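Local coordinates for protein aerobactin synthase IucA (Klebsiella pneumoniae subsp. pneumoniae, PDB 5JM8) that probably catalyses an ATP-dependent condensation in the biosynthesis of the siderophore aerobactin, as a member of the NIS synthetase family, at residues A[16-25]-A[60-68]; A[449-457]-A[471-479]. All coordinates share one frame; numbering follows the deposited sequence.

Contact 1: A[16-25]-A[60-68]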
loop_
_atom_site.group_PDB
_atom_site.type_symbol
_atom_site.label_atom_id
_atom_site.label_comp_id
_atom_site.label_asym_id
_atom_site.label_seq_id
_atom_site.Cartn_x
_atom_site.Cartn_y
_atom_site.Cartn_z
ATOM N N ALA A 16 11.961 20.882 -32.424
ATOM C CA ALA A 16 12.105 21.948 -33.402
ATOM C C ALA A 16 11.110 23.066 -33.118
ATOM O O ALA A 16 11.403 24.240 -33.336
ATOM C CB ALA A 16 11.910 21.411 -34.809
ATOM N N GLN A 17 9.936 22.695 -32.619
ATOM C CA GLN A 17 8.880 23.666 -32.360
ATOM C C GLN A 17 9.307 24.660 -31.282
ATOM O O GLN A 17 8.842 25.797 -31.261
ATOM C CB GLN A 17 7.592 22.960 -31.943
ATOM C CG GLN A 17 6.341 23.805 -32.124
ATOM C CD GLN A 17 5.985 24.023 -33.583
ATOM O OE1 GLN A 17 5.771 23.069 -34.333
ATOM N NE2 GLN A 17 5.920 25.285 -33.993
ATOM N N CYS A 18 10.198 24.227 -30.393
ATOM C CA CYS A 18 10.738 25.098 -29.354
ATOM C C CYS A 18 11.645 26.154 -29.959
ATOM O O CYS A 18 11.531 27.337 -29.645
ATOM C CB CYS A 18 11.513 24.284 -28.319
ATOM S SG CYS A 18 10.498 23.172 -27.322
ATOM N N PHE A 19 12.554 25.713 -30.823
ATOM C CA PHE A 19 13.447 26.616 -31.535
ATOM C C PHE A 19 12.638 27.638 -32.320
ATOM O O PHE A 19 12.895 28.839 -32.247
ATOM C CB PHE A 19 14.372 25.822 -32.466
ATOM C CG PHE A 19 15.274 26.678 -33.312
ATOM C CD1 PHE A 19 14.850 27.155 -34.542
ATOM C CD2 PHE A 19 16.551 26.997 -32.880
ATOM C CE1 PHE A 19 15.679 27.939 -35.320
ATOM C CE2 PHE A 19 17.385 27.781 -33.656
ATOM C CZ PHE A 19 16.949 28.253 -34.876
ATOM N N LEU A 20 11.640 27.151 -33.048
ATOM C CA LEU A 20 10.862 27.992 -33.949
ATOM C C LEU A 20 9.896 28.917 -33.207
ATOM O O LEU A 20 9.832 30.108 -33.505
ATOM C CB LEU A 20 10.091 27.121 -34.943
ATOM C CG LEU A 20 10.958 26.282 -35.887
ATOM C CD1 LEU A 20 10.104 25.325 -36.704
ATOM C CD2 LEU A 20 11.786 27.166 -36.808
ATOM N N ASN A 21 9.150 28.381 -32.244
ATOM C CA ASN A 21 8.206 29.195 -31.475
ATOM C C ASN A 21 8.927 30.260 -30.661
ATOM O O ASN A 21 8.443 31.385 -30.523
ATOM C CB ASN A 21 7.363 28.324 -30.541
ATOM C CG ASN A 21 6.321 27.510 -31.282
ATOM O OD1 ASN A 21 6.277 27.506 -32.512
ATOM N ND2 ASN A 21 5.481 26.803 -30.533
ATOM N N SER A 22 10.081 29.894 -30.116
ATOM C CA SER A 22 10.916 30.844 -29.397
ATOM C C SER A 22 11.307 31.993 -30.327
ATOM O O SER A 22 11.244 33.162 -29.946
ATOM C CB SER A 22 12.164 30.155 -28.840
ATOM O OG SER A 22 12.912 31.041 -28.032
ATOM N N LEU A 23 11.694 31.649 -31.551
ATOM C CA LEU A 23 12.075 32.640 -32.554
ATOM C C LEU A 23 10.895 33.522 -32.972
ATOM O O LEU A 23 11.016 34.745 -33.026
ATOM C CB LEU A 23 12.662 31.943 -33.785
ATOM C CG LEU A 23 13.062 32.833 -34.967
ATOM C CD1 LEU A 23 14.200 33.770 -34.590
ATOM C CD2 LEU A 23 13.443 31.981 -36.165
ATOM N N VAL A 24 9.762 32.895 -33.270
ATOM C CA VAL A 24 8.580 33.611 -33.746
ATOM C C VAL A 24 8.080 34.640 -32.730
ATOM O O VAL A 24 7.530 35.677 -33.103
ATOM C CB VAL A 24 7.439 32.621 -34.080
ATOM C CG1 VAL A 24 6.112 33.348 -34.277
ATOM C CG2 VAL A 24 7.786 31.821 -35.320
ATOM N N ARG A 25 8.259 34.347 -31.448
ATOM C CA ARG A 25 7.836 35.261 -30.394
ATOM C C ARG A 25 8.741 36.490 -30.308
ATOM O O ARG A 25 8.276 37.588 -30.001
ATOM C CB ARG A 25 7.815 34.540 -29.043
ATOM C CG ARG A 25 7.617 35.464 -27.845
ATOM C CD ARG A 25 7.537 34.685 -26.548
ATOM N NE ARG A 25 6.255 34.005 -26.395
ATOM C CZ ARG A 25 5.930 33.246 -25.353
ATOM N NH1 ARG A 25 6.797 33.062 -24.367
ATOM N NH2 ARG A 25 4.740 32.668 -25.300
ATOM N N THR A 60 -0.617 32.958 -28.401
ATOM C CA THR A 60 0.436 33.007 -27.395
ATOM C C THR A 60 1.678 32.292 -27.917
ATOM O O THR A 60 2.553 31.903 -27.147
ATOM C CB THR A 60 -0.018 32.371 -26.069
ATOM O OG1 THR A 60 -0.582 31.078 -26.322
ATOM C CG2 THR A 60 -1.056 33.247 -25.391
ATOM N N GLN A 61 1.739 32.132 -29.237
ATOM C CA GLN A 61 2.901 31.568 -29.925
ATOM C C GLN A 61 3.206 30.110 -29.556
ATOM O O GLN A 61 4.301 29.618 -29.834
ATOM C CB GLN A 61 4.139 32.429 -29.659
ATOM C CG GLN A 61 4.050 33.842 -30.224
ATOM C CD GLN A 61 3.500 34.860 -29.237
ATOM O OE1 GLN A 61 3.828 34.841 -28.051
ATOM N NE2 GLN A 61 2.670 35.768 -29.734
ATOM N N HIS A 62 2.253 29.423 -28.934
ATOM C CA HIS A 62 2.356 27.975 -28.764
ATOM C C HIS A 62 1.914 27.284 -30.055
ATOM O O HIS A 62 0.950 26.518 -30.059
ATOM C CB HIS A 62 1.504 27.482 -27.587
ATOM C CG HIS A 62 1.998 27.924 -26.243
ATOM N ND1 HIS A 62 1.627 29.121 -25.668
ATOM C CD2 HIS A 62 2.820 27.320 -25.352
ATOM C CE1 HIS A 62 2.205 29.238 -24.486
ATOM N NE2 HIS A 62 2.935 28.159 -24.269
ATOM N N HIS A 63 2.618 27.562 -31.149
ATOM C CA HIS A 63 2.243 27.035 -32.459
ATOM C C HIS A 63 2.588 25.561 -32.615
ATOM O O HIS A 63 3.484 25.045 -31.946
ATOM C CB HIS A 63 2.934 27.821 -33.578
ATOM C CG HIS A 63 2.692 29.295 -33.525
ATOM N ND1 HIS A 63 1.443 29.851 -33.696
ATOM C CD2 HIS A 63 3.541 30.330 -33.331
ATOM C CE1 HIS A 63 1.531 31.165 -33.600
ATOM N NE2 HIS A 63 2.795 31.482 -33.380
ATOM N N ARG A 64 1.870 24.898 -33.517
ATOM C CA ARG A 64 2.193 23.540 -33.929
ATOM C C ARG A 64 2.388 23.521 -35.442
ATOM O O ARG A 64 1.440 23.729 -36.201
ATOM C CB ARG A 64 1.093 22.558 -33.511
ATOM C CG ARG A 64 1.419 21.098 -33.824
ATOM C CD ARG A 64 0.371 20.123 -33.285
ATOM N NE ARG A 64 -0.926 20.266 -33.949
ATOM C CZ ARG A 64 -1.975 20.914 -33.446
ATOM N NH1 ARG A 64 -3.102 20.979 -34.144
ATOM N NH2 ARG A 64 -1.914 21.495 -32.251
ATOM N N PHE A 65 3.627 23.293 -35.869
ATOM C CA PHE A 65 3.948 23.190 -37.287
ATOM C C PHE A 65 3.936 21.737 -37.751
ATOM O O PHE A 65 4.339 20.831 -37.017
ATOM C CB PHE A 65 5.322 23.806 -37.585
ATOM C CG PHE A 65 5.396 25.293 -37.361
ATOM C CD1 PHE A 65 4.252 26.072 -37.305
ATOM C CD2 PHE A 65 6.626 25.912 -37.210
ATOM C CE1 PHE A 65 4.335 27.438 -37.096
ATOM C CE2 PHE A 65 6.714 27.275 -37.004
ATOM C CZ PHE A 65 5.568 28.038 -36.947
ATOM N N GLU A 66 3.467 21.527 -38.977
ATOM C CA GLU A 66 3.556 20.232 -39.637
ATOM C C GLU A 66 4.829 20.193 -40.477
ATOM O O GLU A 66 5.083 21.096 -41.273
ATOM C CB GLU A 66 2.320 19.978 -40.502
ATOM C CG GLU A 66 2.349 18.661 -41.259
ATOM C CD GLU A 66 1.058 18.387 -42.009
ATOM O OE1 GLU A 66 0.076 19.135 -41.805
ATOM O OE2 GLU A 66 1.025 17.424 -42.805
ATOM N N PHE A 67 5.626 19.147 -40.288
ATOM C CA PHE A 67 6.930 19.036 -40.934
ATOM C C PHE A 67 6.903 17.960 -42.016
ATOM O O PHE A 67 6.014 17.108 -42.017
ATOM C CB PHE A 67 7.998 18.735 -39.879
ATOM C CG PHE A 67 8.187 19.845 -38.884
ATOM C CD1 PHE A 67 8.946 20.961 -39.202
ATOM C CD2 PHE A 67 7.594 19.780 -37.634
ATOM C CE1 PHE A 67 9.118 21.984 -38.289
ATOM C CE2 PHE A 67 7.762 20.800 -36.718
ATOM C CZ PHE A 67 8.525 21.903 -37.045
ATOM N N PRO A 68 7.876 17.987 -42.944
ATOM C CA PRO A 68 9.039 18.881 -43.048
ATOM C C PRO A 68 8.714 20.304 -43.492
ATOM O O PRO A 68 7.659 20.563 -44.075
ATOM C CB PRO A 68 9.912 18.189 -44.100
ATOM C CG PRO A 68 8.952 17.451 -44.948
ATOM C CD PRO A 68 7.873 16.979 -44.019
#

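Contact 2: A[449-457]-A[471-479]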
loop_
_atom_site.group_PDB
_atom_site.type_symbol
_atom_site.label_atom_id
_atom_site.label_comp_id
_atom_site.label_asym_id
_atom_site.label_seq_id
_atom_site.Cartn_x
_atom_site.Cartn_y
_atom_site.Cartn_z
ATOM N N GLN A 449 14.984 30.596 -4.428
ATOM C CA GLN A 449 15.950 31.462 -5.093
ATOM C C GLN A 449 15.226 32.558 -5.875
ATOM O O GLN A 449 15.812 33.591 -6.203
ATOM C CB GLN A 449 16.845 30.643 -6.027
ATOM C CG GLN A 449 17.992 31.419 -6.655
ATOM C CD GLN A 449 18.894 30.537 -7.499
ATOM O OE1 GLN A 449 18.749 29.315 -7.518
ATOM N NE2 GLN A 449 19.832 31.157 -8.204
ATOM N N GLY A 450 13.947 32.321 -6.162
ATOM C CA GLY A 450 13.123 33.268 -6.891
ATOM C C GLY A 450 12.218 34.075 -5.977
ATOM O O GLY A 450 11.172 34.571 -6.405
ATOM N N SER A 451 12.614 34.194 -4.713
ATOM C CA SER A 451 11.887 35.018 -3.756
ATOM C C SER A 451 12.480 36.420 -3.715
ATOM O O SER A 451 13.700 36.587 -3.725
ATOM C CB SER A 451 11.919 34.394 -2.360
ATOM O OG SER A 451 13.242 34.319 -1.862
ATOM N N ALA A 452 11.606 37.420 -3.673
ATOM C CA ALA A 452 12.029 38.809 -3.573
ATOM C C ALA A 452 10.981 39.608 -2.811
ATOM O O ALA A 452 9.854 39.146 -2.624
ATOM C CB ALA A 452 12.255 39.399 -4.950
ATOM N N PHE A 453 11.356 40.806 -2.375
ATOM C CA PHE A 453 10.490 41.613 -1.525
ATOM C C PHE A 453 10.318 43.028 -2.062
ATOM O O PHE A 453 11.270 43.650 -2.532
ATOM C CB PHE A 453 11.048 41.651 -0.102
ATOM C CG PHE A 453 11.259 40.288 0.496
ATOM C CD1 PHE A 453 10.200 39.590 1.050
ATOM C CD2 PHE A 453 12.515 39.701 0.495
ATOM C CE1 PHE A 453 10.389 38.333 1.598
ATOM C CE2 PHE A 453 12.709 38.444 1.043
ATOM C CZ PHE A 453 11.645 37.760 1.594
ATOM N N MET A 454 9.085 43.519 -1.993
ATOM C CA MET A 454 8.764 44.871 -2.417
ATOM C C MET A 454 9.086 45.843 -1.292
ATOM O O MET A 454 9.300 45.426 -0.154
ATOM C CB MET A 454 7.290 44.972 -2.810
ATOM C CG MET A 454 6.896 44.032 -3.932
ATOM S SD MET A 454 7.912 44.259 -5.396
ATOM C CE MET A 454 7.492 45.945 -5.839
ATOM N N PRO A 455 9.136 47.144 -1.608
ATOM C CA PRO A 455 9.406 48.153 -0.581
ATOM C C PRO A 455 8.432 48.089 0.593
ATOM O O PRO A 455 8.836 48.346 1.725
ATOM C CB PRO A 455 9.259 49.472 -1.344
ATOM C CG PRO A 455 9.605 49.127 -2.748
ATOM C CD PRO A 455 9.080 47.739 -2.957
ATOM N N HIS A 456 7.176 47.737 0.327
ATOM C CA HIS A 456 6.151 47.733 1.367
ATOM C C HIS A 456 6.159 46.437 2.182
ATOM O O HIS A 456 5.245 46.183 2.968
ATOM C CB HIS A 456 4.763 47.975 0.759
ATOM C CG HIS A 456 4.386 47.009 -0.322
ATOM N ND1 HIS A 456 4.827 47.135 -1.623
ATOM C CD2 HIS A 456 3.583 45.920 -0.301
ATOM C CE1 HIS A 456 4.324 46.156 -2.352
ATOM N NE2 HIS A 456 3.565 45.404 -1.575
ATOM N N ALA A 457 7.196 45.625 1.991
ATOM C CA ALA A 457 7.457 44.486 2.864
ATOM C C ALA A 457 8.543 44.843 3.874
ATOM O O ALA A 457 8.878 44.045 4.749
ATOM C CB ALA A 457 7.872 43.269 2.049
ATOM N N ASN A 471 17.735 40.630 -2.020
ATOM C CA ASN A 471 16.641 40.317 -2.934
ATOM C C ASN A 471 15.442 41.230 -2.685
ATOM O O ASN A 471 14.332 40.770 -2.422
ATOM C CB ASN A 471 16.234 38.840 -2.817
ATOM C CG ASN A 471 16.047 38.390 -1.383
ATOM O OD1 ASN A 471 16.589 38.990 -0.457
ATOM N ND2 ASN A 471 15.287 37.317 -1.193
ATOM N N VAL A 472 15.693 42.535 -2.758
ATOM C CA VAL A 472 14.631 43.536 -2.757
ATOM C C VAL A 472 14.407 44.016 -4.185
ATOM O O VAL A 472 15.361 44.228 -4.933
ATOM C CB VAL A 472 14.958 44.749 -1.854
ATOM C CG1 VAL A 472 14.850 44.368 -0.383
ATOM C CG2 VAL A 472 16.344 45.315 -2.168
ATOM N N PHE A 473 13.140 44.182 -4.556
ATOM C CA PHE A 473 12.778 44.583 -5.913
ATOM C C PHE A 473 12.174 45.978 -5.966
ATOM O O PHE A 473 11.406 46.374 -5.091
ATOM C CB PHE A 473 11.783 43.586 -6.520
ATOM C CG PHE A 473 12.426 42.454 -7.279
ATOM C CD1 PHE A 473 13.779 42.172 -7.146
ATOM C CD2 PHE A 473 11.670 41.672 -8.132
ATOM C CE1 PHE A 473 14.359 41.128 -7.848
ATOM C CE2 PHE A 473 12.243 40.629 -8.835
ATOM C CZ PHE A 473 13.589 40.358 -8.695
ATOM N N THR A 474 12.530 46.719 -7.008
ATOM C CA THR A 474 11.872 47.978 -7.303
ATOM C C THR A 474 10.544 47.685 -7.982
ATOM O O THR A 474 10.254 46.543 -8.342
ATOM C CB THR A 474 12.721 48.876 -8.216
ATOM O OG1 THR A 474 12.872 48.253 -9.497
ATOM C CG2 THR A 474 14.092 49.128 -7.603
ATOM N N ARG A 475 9.741 48.727 -8.152
ATOM C CA ARG A 475 8.476 48.616 -8.858
ATOM C C ARG A 475 8.698 48.131 -10.287
ATOM O O ARG A 475 8.061 47.180 -10.731
ATOM C CB ARG A 475 7.761 49.966 -8.853
ATOM C CG ARG A 475 6.370 49.945 -9.446
ATOM C CD ARG A 475 5.699 51.300 -9.280
ATOM N NE ARG A 475 4.389 51.361 -9.924
ATOM C CZ ARG A 475 4.191 51.678 -11.200
ATOM N NH1 ARG A 475 5.217 51.962 -11.991
ATOM N NH2 ARG A 475 2.959 51.709 -11.688
ATOM N N GLU A 476 9.619 48.774 -10.995
ATOM C CA GLU A 476 9.875 48.448 -12.395
ATOM C C GLU A 476 10.363 47.008 -12.576
ATOM O O GLU A 476 10.015 46.349 -13.556
ATOM C CB GLU A 476 10.898 49.422 -12.982
ATOM C CG GLU A 476 10.512 50.892 -12.853
ATOM C CD GLU A 476 9.092 51.184 -13.319
ATOM O OE1 GLU A 476 8.628 50.543 -14.288
ATOM O OE2 GLU A 476 8.437 52.058 -12.711
ATOM N N GLN A 477 11.168 46.528 -11.632
ATOM C CA GLN A 477 11.641 45.146 -11.654
ATOM C C GLN A 477 10.472 44.177 -11.558
ATOM O O GLN A 477 10.422 43.176 -12.274
ATOM C CB GLN A 477 12.623 44.886 -10.509
ATOM C CG GLN A 477 14.053 45.303 -10.803
ATOM C CD GLN A 477 14.976 45.106 -9.616
ATOM O OE1 GLN A 477 14.703 45.590 -8.517
ATOM N NE2 GLN A 477 16.080 44.397 -9.834
ATOM N N LEU A 478 9.536 44.484 -10.666
ATOM C CA LEU A 478 8.369 43.642 -10.456
ATOM C C LEU A 478 7.529 43.538 -11.723
ATOM O O LEU A 478 7.127 42.446 -12.125
ATOM C CB LEU A 478 7.518 44.189 -9.309
ATOM C CG LEU A 478 6.188 43.471 -9.077
ATOM C CD1 LEU A 478 6.432 42.067 -8.548
ATOM C CD2 LEU A 478 5.310 44.262 -8.129
ATOM N N LEU A 479 7.266 44.682 -12.346
ATOM C CA LEU A 479 6.398 44.734 -13.518
ATOM C C LEU A 479 7.033 44.065 -14.732
ATOM O O LEU A 479 6.336 43.674 -15.667
ATOM C CB LEU A 479 6.045 46.186 -13.853
ATOM C CG LEU A 479 4.866 46.792 -13.085
ATOM C CD1 LEU A 479 5.131 46.849 -11.590
ATOM C CD2 LEU A 479 4.548 48.178 -13.622
#

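Contact 1: A[16-25]-A[60-68]
The N-terminal antiparallel sheet carries helix 14-26 against its strand 64-72, and this contact, in which Gln17 grips Phe65 and Asn21 grips His63, lies where the incoming loop becomes that strand. The axes of helix 16-25 and strand 64-66 approach to 9.0 Å with their directions 119° apart, so the helix passes across the strand and successive turns of it meet different parts of segment 60-68. Gln17 sends CG away from its backbone N (chi1 -160°) and then bends at chi2, which brings its amide over the start of the strand. OE1 takes the backbone N of Phe65 at a short 2.6 Å, with the donor well above the carbonyl plane. NE2 of the same amide lies 3.3 Å above one face of the Phe65 ring, offset toward the rim, the two planes being steeply inclined. That NE2 also donates to Asn21 OD1 at 2.7 Å, which fixes the rotation of both amides: Asn21 ND2 is left facing His63 O, 3.0 Å away. The N-H points almost straight at the oxygen, 175°, in the carbonyl plane and on a lone pair. Beside these three linked hydrogen bonds the helix fits its apolar side to the sheet. Leu20 CD1 enters at the edges of two rings, 3.6 Å from Phe65 CD2 and close to Phe67. Phe52, on the adjoining strand 49-54, meets Leu20 and both of these rings. A turn later, Arg25 holds the loop with two donors: NE reaches Gln61 OE1 at 3.1 Å and NH2 reaches the backbone O of Thr60 at 3.0 Å. Both acceptors lie near the guanidinium plane, while Phe151 makes a cation-pi contact with the same Arg25.

Contact 2: A[449-457]-A[471-479]
Phe453 and Val472 form a single parallel bridge, evidenced by Phe453 N donating to Asn471 O at 3.0 Å and Phe473 N donating to Phe453 O at 2.8 Å. Asn471 adds a side-chain bond: ND2 donates to Ser451 O from above its carbonyl plane. Ala452 CB sits over the centre of the Phe473 ring, 3.7 Å from the centroid and 6° off the normal, a CH-pi contact; Gln477 CB covers the opposite face. Met454 starts away from segment 471-479 at CB, but turns about its CB-CG bond (chi2 -56°) and its CG-SD bond (chi3 -63°) curl it back. SD comes 4.1 Å from Phe473 CB and 3.8 Å from Leu478 CD2; the terminal CE meets that CD2 at 3.6 Å and lies 3.8 Å from Thr474 O. The tip thus rests on the first turn of helix 475-500, where Thr474 and Gln477 form a capping box. Strand 451-453 pairs by its other edge with strand 422-424, whose Val423 touches Ala452, Met454 and Leu478, while helix 294-306 packs on Ser451 and Phe453, and Glu417 of helix 394-420 touches Met454 and Leu478.

Overall arrangement
From the N terminus, helix 14-26 comes first; contact 1 closes a loop of 34 residues, including strands 39-43 and 49-54, when 60-68 returns to it. Contact 2 opens far later and closes a shorter loop of 13 residues that holds helix 458-462. The two are in series, neither nested nor crossed, with centres 32 Å apart and nearest atoms about 14 Å apart. Helix 475-500 connects them: its start belongs to contact 2, and further along Val488, Phe492 and Ala496 touch Arg25, Thr60 and His62 of contact 1. The bound ATP touches Gln449 and lies about 8 Å from the His62 side chain.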